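Local coordinates for putative Type I topoisomerase (Deinococcus radiodurans, PDB 3M4A), which binds DNA and, as a type IB topoisomerase, probably breaks and rejoins single DNA strands without ATP, at residues G100-L105 with E319-S324; D305-R310 with K329-S334. All blocks are in the same frame, centred on the assembly; numbering follows the deposited sequence. Where two conformers were deposited one is given.

Contact 1: G100-L105 with E319-S324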
ATOM      1  N   GLY A 100      10.309   4.406   0.610  1.00 11.24           N
ATOM      2  CA  GLY A 100      11.366   4.240  -0.392  1.00 11.25           C
ATOM      3  C   GLY A 100      11.051   3.266  -1.520  1.00 11.82           C
ATOM      4  O   GLY A 100      11.648   3.380  -2.605  1.00 13.75           O
ATOM      5  N   ALA A 101      10.144   2.318  -1.270  1.00 11.38           N
ATOM      6  CA  ALA A 101       9.719   1.303  -2.248  1.00 11.01           C
ATOM      7  C   ALA A 101       8.508   1.755  -3.073  1.00 10.69           C
ATOM      8  O   ALA A 101       8.190   1.154  -4.087  1.00 11.13           O
ATOM      9  CB  ALA A 101       9.393  -0.017  -1.557  1.00 11.18           C
ATOM     10  N   LEU A 102       7.823   2.803  -2.637  1.00 10.16           N
ATOM     11  CA  LEU A 102       6.586   3.198  -3.317  1.00  9.90           C
ATOM     12  C   LEU A 102       6.825   3.787  -4.714  1.00  9.83           C
ATOM     13  O   LEU A 102       6.030   3.551  -5.601  1.00  9.28           O
ATOM     14  CB  LEU A 102       5.770   4.174  -2.458  1.00  9.57           C
ATOM     15  CG  LEU A 102       5.023   3.586  -1.246  1.00  9.82           C
ATOM     16  CD1 LEU A 102       4.445   4.720  -0.377  1.00  8.97           C
ATOM     17  CD2 LEU A 102       3.939   2.622  -1.697  1.00 10.91           C
ATOM     18  N   PRO A 103       7.893   4.589  -4.910  1.00  9.73           N
ATOM     19  CA  PRO A 103       8.133   5.062  -6.291  1.00 10.02           C
ATOM     20  C   PRO A 103       8.336   3.934  -7.304  1.00  9.90           C
ATOM     21  O   PRO A 103       7.821   4.005  -8.425  1.00  9.62           O
ATOM     22  CB  PRO A 103       9.398   5.907  -6.153  1.00 10.07           C
ATOM     23  CG  PRO A 103       9.411   6.325  -4.718  1.00 10.89           C
ATOM     24  CD  PRO A 103       8.874   5.160  -3.966  1.00 10.30           C
ATOM     25  N   THR A 104       9.077   2.902  -6.908  1.00  9.94           N
ATOM     26  CA  THR A 104       9.245   1.718  -7.748  1.00  9.86           C
ATOM     27  C   THR A 104       7.926   0.990  -7.995  1.00  9.32           C
ATOM     28  O   THR A 104       7.660   0.520  -9.113  1.00  8.95           O
ATOM     29  CB  THR A 104      10.297   0.778  -7.166  1.00 10.44           C
ATOM     30  OG1 THR A 104      11.561   1.440  -7.204  1.00 14.19           O
ATOM     31  CG2 THR A 104      10.381  -0.510  -7.976  1.00 10.74           C
ATOM     32  N   LEU A 105       7.109   0.880  -6.947  1.00  8.59           N
ATOM     33  CA  LEU A 105       5.763   0.321  -7.082  1.00  8.44           C
ATOM     34  C   LEU A 105       4.974   1.059  -8.153  1.00  8.14           C
ATOM     35  O   LEU A 105       4.313   0.428  -8.964  1.00  8.28           O
ATOM     36  CB  LEU A 105       4.987   0.403  -5.768  1.00  8.22           C
ATOM     37  CG  LEU A 105       3.512   0.011  -5.778  1.00  8.23           C
ATOM     38  CD1 LEU A 105       3.368  -1.435  -6.181  1.00  7.59           C
ATOM     39  CD2 LEU A 105       2.882   0.306  -4.401  1.00  8.80           C
ATOM     40  N   GLU A 319       9.815  12.012  -5.890  1.00 14.31           N
ATOM     41  CA  GLU A 319       9.054  11.632  -7.093  1.00 14.55           C
ATOM     42  C   GLU A 319       8.432  10.250  -6.891  1.00 13.54           C
ATOM     43  O   GLU A 319       9.082   9.343  -6.383  1.00 13.47           O
ATOM     44  CB  GLU A 319       9.952  11.610  -8.343  1.00 15.03           C
ATOM     45  CG  GLU A 319       9.185  11.332  -9.652  1.00 16.65           C
ATOM     46  CD  GLU A 319      10.077  10.945 -10.834  1.00 19.19           C
ATOM     47  OE1 GLU A 319      11.326  11.070 -10.745  1.00 25.22           O
ATOM     48  OE2 GLU A 319       9.509  10.497 -11.867  1.00 25.74           O
ATOM     49  N   GLY A 320       7.173  10.099  -7.297  1.00 12.76           N
ATOM     50  CA  GLY A 320       6.458   8.835  -7.105  1.00 12.44           C
ATOM     51  C   GLY A 320       5.700   8.751  -5.787  1.00 12.15           C
ATOM     52  O   GLY A 320       5.047   7.733  -5.510  1.00 13.22           O
ATOM     53  N   LEU A 321       5.813   9.805  -4.974  1.00  9.93           N
ATOM     54  CA  LEU A 321       5.013  10.003  -3.760  1.00  9.29           C
ATOM     55  C   LEU A 321       4.103  11.192  -3.960  1.00  7.93           C
ATOM     56  O   LEU A 321       4.433  12.152  -4.670  1.00  8.15           O
ATOM     57  CB  LEU A 321       5.917  10.266  -2.540  1.00  8.64           C
ATOM     58  CG  LEU A 321       6.913   9.166  -2.177  1.00  9.51           C
ATOM     59  CD1 LEU A 321       7.792   9.576  -0.972  1.00  8.81           C
ATOM     60  CD2 LEU A 321       6.197   7.882  -1.868  1.00  9.99           C
ATOM     61  N   THR A 322       2.934  11.168  -3.333  1.00  7.19           N
ATOM     62  CA  THR A 322       2.092  12.351  -3.352  1.00  7.64           C
ATOM     63  C   THR A 322       2.761  13.432  -2.490  1.00  7.76           C
ATOM     64  O   THR A 322       3.701  13.136  -1.731  1.00  7.70           O
ATOM     65  CB  THR A 322       0.687  12.068  -2.815  1.00  7.13           C
ATOM     66  OG1 THR A 322       0.769  11.783  -1.420  1.00  6.72           O
ATOM     67  CG2 THR A 322       0.043  10.885  -3.551  1.00  7.24           C
ATOM     68  N   ARG A 323       2.278  14.671  -2.589  1.00  8.90           N
ATOM     69  CA  ARG A 323       2.822  15.773  -1.796  1.00  9.02           C
ATOM     70  C   ARG A 323       2.806  15.423  -0.304  1.00  8.39           C
ATOM     71  O   ARG A 323       3.837  15.535   0.381  1.00  7.68           O
ATOM     72  CB  ARG A 323       2.032  17.052  -2.055  1.00 10.34           C
ATOM     73  CG  ARG A 323       2.570  18.297  -1.384  1.00 12.57           C
ATOM     74  CD  ARG A 323       1.752  19.518  -1.796  1.00 14.62           C
ATOM     75  NE  ARG A 323       1.897  20.646  -0.875  1.00 19.04           N
ATOM     76  CZ  ARG A 323       1.350  21.847  -1.070  1.00 20.64           C
ATOM     77  NH1 ARG A 323       0.626  22.099  -2.163  1.00 24.46           N
ATOM     78  NH2 ARG A 323       1.528  22.809  -0.173  1.00 23.42           N
ATOM     79  N   SER A 324       1.670  14.933   0.188  1.00  7.27           N
ATOM     80  CA  SER A 324       1.574  14.589   1.607  0.50  7.05           C
ATOM     81  C   SER A 324       2.439  13.376   1.961  1.00  6.33           C
ATOM     82  O   SER A 324       2.989  13.319   3.056  1.00  5.86           O
ATOM     83  CB  SER A 324       0.114  14.351   2.014  0.50  7.29           C
ATOM     84  OG  SER A 324      -0.452  13.341   1.208  0.50  8.90           O
TER

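Contact 2: D305-R310 with K329-S334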
ATOM      1  N   ASP A 305       3.148  20.118   6.893  1.00 10.92           N
ATOM      2  CA  ASP A 305       3.558  21.395   6.279  1.00 11.77           C
ATOM      3  C   ASP A 305       5.012  21.773   6.598  1.00 11.92           C
ATOM      4  O   ASP A 305       5.691  22.402   5.789  1.00 13.06           O
ATOM      5  CB  ASP A 305       2.707  22.569   6.787  1.00 12.31           C
ATOM      6  CG  ASP A 305       1.210  22.289   6.822  1.00 15.75           C
ATOM      7  OD1 ASP A 305       0.757  21.220   6.370  1.00 18.20           O
ATOM      8  OD2 ASP A 305       0.480  23.179   7.334  1.00 22.48           O
ATOM      9  N   ASP A 306       5.466  21.423   7.796  1.00 11.62           N
ATOM     10  CA  ASP A 306       6.811  21.777   8.264  1.00 12.22           C
ATOM     11  C   ASP A 306       7.920  20.909   7.675  1.00 12.07           C
ATOM     12  O   ASP A 306       9.119  21.205   7.851  1.00 11.87           O
ATOM     13  CB  ASP A 306       6.859  21.707   9.793  1.00 12.42           C
ATOM     14  CG  ASP A 306       5.903  22.681  10.446  1.00 13.99           C
ATOM     15  OD1 ASP A 306       6.081  23.909  10.262  1.00 17.48           O
ATOM     16  OD2 ASP A 306       4.971  22.238  11.140  1.00 12.71           O
ATOM     17  N   TYR A 307       7.544  19.834   6.982  1.00 11.51           N
ATOM     18  CA  TYR A 307       8.506  18.890   6.415  1.00 12.28           C
ATOM     19  C   TYR A 307       8.491  18.852   4.887  1.00 12.01           C
ATOM     20  O   TYR A 307       8.917  17.866   4.280  1.00 11.12           O
ATOM     21  CB  TYR A 307       8.283  17.492   6.994  1.00 12.29           C
ATOM     22  CG  TYR A 307       8.627  17.447   8.458  1.00 12.68           C
ATOM     23  CD1 TYR A 307       9.948  17.284   8.875  1.00 13.23           C
ATOM     24  CD2 TYR A 307       7.648  17.599   9.425  1.00 12.70           C
ATOM     25  CE1 TYR A 307      10.279  17.265  10.209  1.00 12.88           C
ATOM     26  CE2 TYR A 307       7.978  17.584  10.786  1.00 13.05           C
ATOM     27  CZ  TYR A 307       9.287  17.425  11.161  1.00 13.78           C
ATOM     28  OH  TYR A 307       9.613  17.399  12.499  1.00 14.80           O
ATOM     29  N   GLU A 308       8.016  19.930   4.285  1.00 12.65           N
ATOM     30  CA  GLU A 308       8.052  20.086   2.831  0.50 13.26           C
ATOM     31  C   GLU A 308       9.502  20.173   2.361  1.00 13.15           C
ATOM     32  O   GLU A 308      10.365  20.672   3.088  1.00 12.60           O
ATOM     33  CB  GLU A 308       7.336  21.360   2.401  0.50 13.36           C
ATOM     34  CG  GLU A 308       5.827  21.320   2.510  0.50 14.78           C
ATOM     35  CD  GLU A 308       5.206  22.595   2.000  0.50 14.92           C
ATOM     36  OE1 GLU A 308       5.641  23.681   2.435  0.50 17.93           O
ATOM     37  OE2 GLU A 308       4.296  22.515   1.152  0.50 17.28           O
ATOM     38  N   PRO A 309       9.789  19.688   1.149  1.00 13.62           N
ATOM     39  CA  PRO A 309      11.176  19.788   0.673  1.00 13.90           C
ATOM     40  C   PRO A 309      11.615  21.244   0.555  1.00 14.36           C
ATOM     41  O   PRO A 309      10.787  22.108   0.304  1.00 14.75           O
ATOM     42  CB  PRO A 309      11.134  19.076  -0.681  1.00 13.61           C
ATOM     43  CG  PRO A 309       9.684  19.123  -1.109  1.00 13.83           C
ATOM     44  CD  PRO A 309       8.903  19.045   0.157  1.00 13.65           C
ATOM     45  N   ARG A 310      12.914  21.498   0.763  1.00 14.92           N
ATOM     46  CA  ARG A 310      13.465  22.857   0.813  1.00 15.57           C
ATOM     47  C   ARG A 310      14.442  23.169  -0.331  1.00 14.76           C
ATOM     48  O   ARG A 310      14.879  24.315  -0.468  1.00 15.46           O
ATOM     49  CB  ARG A 310      14.203  23.060   2.134  1.00 16.17           C
ATOM     50  CG  ARG A 310      13.366  22.893   3.380  1.00 18.60           C
ATOM     51  CD  ARG A 310      14.249  22.982   4.622  1.00 20.16           C
ATOM     52  NE  ARG A 310      13.458  23.167   5.839  1.00 24.34           N
ATOM     53  CZ  ARG A 310      13.434  24.271   6.593  1.00 26.13           C
ATOM     54  NH1 ARG A 310      14.188  25.334   6.308  1.00 27.80           N
ATOM     55  NH2 ARG A 310      12.659  24.296   7.675  1.00 27.56           N
ATOM     56  N   LYS A 329       7.261  11.117   4.655  1.00  7.29           N
ATOM     57  CA  LYS A 329       8.556  10.478   4.604  1.00  7.98           C
ATOM     58  C   LYS A 329       9.599  11.312   5.326  1.00  8.28           C
ATOM     59  O   LYS A 329      10.357  10.788   6.123  1.00  7.63           O
ATOM     60  CB  LYS A 329       9.014  10.252   3.176  1.00  8.51           C
ATOM     61  CG  LYS A 329      10.214   9.320   3.120  1.00  8.93           C
ATOM     62  CD  LYS A 329      10.732   9.093   1.740  1.00 10.39           C
ATOM     63  CE  LYS A 329      11.815   8.021   1.787  1.00 13.30           C
ATOM     64  NZ  LYS A 329      12.581   7.915   0.519  1.00 14.98           N
ATOM     65  N   ARG A 330       9.615  12.603   5.027  1.00  8.19           N
ATOM     66  CA  ARG A 330      10.574  13.521   5.643  1.00  9.02           C
ATOM     67  C   ARG A 330      10.327  13.666   7.143  1.00  9.48           C
ATOM     68  O   ARG A 330      11.288  13.717   7.925  1.00  9.13           O
ATOM     69  CB  ARG A 330      10.545  14.862   4.931  1.00  9.28           C
ATOM     70  CG  ARG A 330      11.170  14.784   3.554  1.00 10.44           C
ATOM     71  CD  ARG A 330      11.074  16.094   2.810  1.00 11.34           C
ATOM     72  NE  ARG A 330      11.747  17.167   3.525  1.00 13.75           N
ATOM     73  CZ  ARG A 330      13.056  17.381   3.521  1.00 14.24           C
ATOM     74  NH1 ARG A 330      13.880  16.605   2.824  1.00 15.32           N
ATOM     75  NH2 ARG A 330      13.547  18.384   4.233  1.00 16.74           N
ATOM     76  N   MET A 331       9.056  13.696   7.555  1.00  8.69           N
ATOM     77  CA  MET A 331       8.745  13.708   8.998  1.00  9.47           C
ATOM     78  C   MET A 331       9.275  12.462   9.699  1.00  9.56           C
ATOM     79  O   MET A 331       9.880  12.560  10.781  1.00  9.89           O
ATOM     80  CB  MET A 331       7.243  13.863   9.244  1.00  9.31           C
ATOM     81  CG  MET A 331       6.870  13.909  10.708  1.00  9.19           C
ATOM     82  SD  MET A 331       5.085  13.927  10.978  1.00 10.08           S
ATOM     83  CE  MET A 331       4.715  15.651  10.749  1.00  8.75           C
ATOM     84  N   LEU A 332       9.046  11.287   9.120  1.00 10.10           N
ATOM     85  CA  LEU A 332       9.549  10.052   9.719  1.00 11.48           C
ATOM     86  C   LEU A 332      11.073  10.048   9.761  1.00 12.27           C
ATOM     87  O   LEU A 332      11.672   9.590  10.739  1.00 12.56           O
ATOM     88  CB  LEU A 332       9.048   8.823   8.980  1.00 11.40           C
ATOM     89  CG  LEU A 332       7.538   8.591   9.065  1.00 11.78           C
ATOM     90  CD1 LEU A 332       7.155   7.434   8.133  1.00 14.79           C
ATOM     91  CD2 LEU A 332       7.069   8.314  10.507  1.00 12.89           C
ATOM     92  N   GLU A 333      11.692  10.563   8.704  1.00 12.98           N
ATOM     93  CA  GLU A 333      13.155  10.665   8.658  1.00 14.15           C
ATOM     94  C   GLU A 333      13.730  11.552   9.787  1.00 14.14           C
ATOM     95  O   GLU A 333      14.876  11.346  10.208  1.00 14.98           O
ATOM     96  CB  GLU A 333      13.626  11.119   7.266  1.00 14.26           C
ATOM     97  CG  GLU A 333      13.486  10.000   6.229  1.00 16.73           C
ATOM     98  CD  GLU A 333      13.857  10.407   4.808  1.00 17.48           C
ATOM     99  OE1 GLU A 333      13.704  11.601   4.443  1.00 23.58           O
ATOM    100  OE2 GLU A 333      14.286   9.504   4.048  1.00 22.34           O
ATOM    101  N   SER A 334      12.949  12.497  10.303  1.00 14.29           N
ATOM    102  CA  SER A 334      13.435  13.339  11.399  1.00 15.01           C
ATOM    103  C   SER A 334      13.696  12.544  12.686  1.00 15.77           C
ATOM    104  O   SER A 334      14.459  13.000  13.539  1.00 15.83           O
ATOM    105  CB  SER A 334      12.473  14.495  11.681  1.00 14.38           C
ATOM    106  OG  SER A 334      11.277  14.053  12.287  1.00 13.62           O
TER

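Contact 1: G100-L105 with E319-S324
The backbone oxygen of Glu319 abuts the CB-CG edge of the Pro103 ring, where CB and CG each lie 3.5 Å from Glu319 O. The contact joins a proline kink in helix 91-113, part of the helical catalytic core, to the chain leading into the C-terminal helix 323-337. It illustrates how a helix break can become a docking surface: Pro103 has no N-H to give to the turn before, Thr104 N makes no such bond either, and the ladder resumes only with Leu105 N to Ala101 O at 3.1 Å. Against this kink the chain runs close, with the CA atoms of Gly320 and Pro103 4.2 Å apart. Gly320, at phi 90°, has no room for a CB, which would collide with Pro103 CB and also press on the carbonyl oxygen of Glu319. Beyond it Thr322 serves as N-cap: its side chain caps a backbone N of the first turn while its own N donates to Glu325 OE1, a capping box that starts helix 323-337. Between glycine and cap, Leu321 reaches back to Leu102, which also touches Trp241 of helix 235-254. Leu321 CG stands anti to its carbonyl carbon (chi1 -60°), beside its own N. The two leucine side chains cross at about a right angle. Leu321 CD2 does the touching, near Leu102 CD1 and Pro103 CD and 3.8 Å from Leu102 CB.

Contact 2: D305-R310 with K329-S334
Tyr307 leaves its loop pointing at helix 323-337, and its CB already meets backbone there, 3.9 Å from Met331 N. The next atoms, CG and CD1, lie against Met331 CA, which sits over one face of the ring, offset toward the rim, 3.8 Å from the centroid and 14° off the normal. On the other branch CD2 and CE2 meet the Met331 side chain, whose bend at chi3 (-82°) brings CE to 3.8 Å from Tyr307 CD2. This pairs a CH-pi contact with a Met-aromatic one, an example of an aromatic ring seating a loop on a helix; the sulfur is oblique, with Met331 SD 5.3 Å from the centroid. Replacing Tyr307 by an alanine would probably open a gap along the helix and leave Met331 CE without its aromatic partner, free to turn. Farther out, Tyr307 CE1 packs on Ser334 CB at 3.8 Å. The phenol OH stays 3.7 Å from Ser334 OG, which is engaged otherwise, bonding to Met331 O in its own helix and receiving Arg297 NE. At the root of the tyrosine, its carbonyl O accepts a weak bond from Arg330 NE, 3.0 Å long and bent to 129° at the hydrogen. Tyr307 O meets the guanidinium at its edge, while Pro309 CA lies over one face, 3.9 Å above the plane.

How the contacts relate
The two contacts have centres 14 Å apart and meet around helix 323-337: contact 1 is made by the residues just before it, contact 2 by its middle turns. Along the chain the segments alternate, 100-105, 305-310, 319-324 and 329-334, so the approach to helix 323-337 packs back on helix 91-113 of the catalytic core, while the helix itself carries loop 305-310, which comes before helix 312-316. A salt bridge from Arg323 NH2 to Glu308 OE2, 3.1 Å, ties them directly, and Lys329 lies against both Leu321 and Gly100. Leu332 and Glu333 add to the join with helix 91-113. Contact 1 is nearer the DNA, about 7 Å at the nearest atom against about 15 Å.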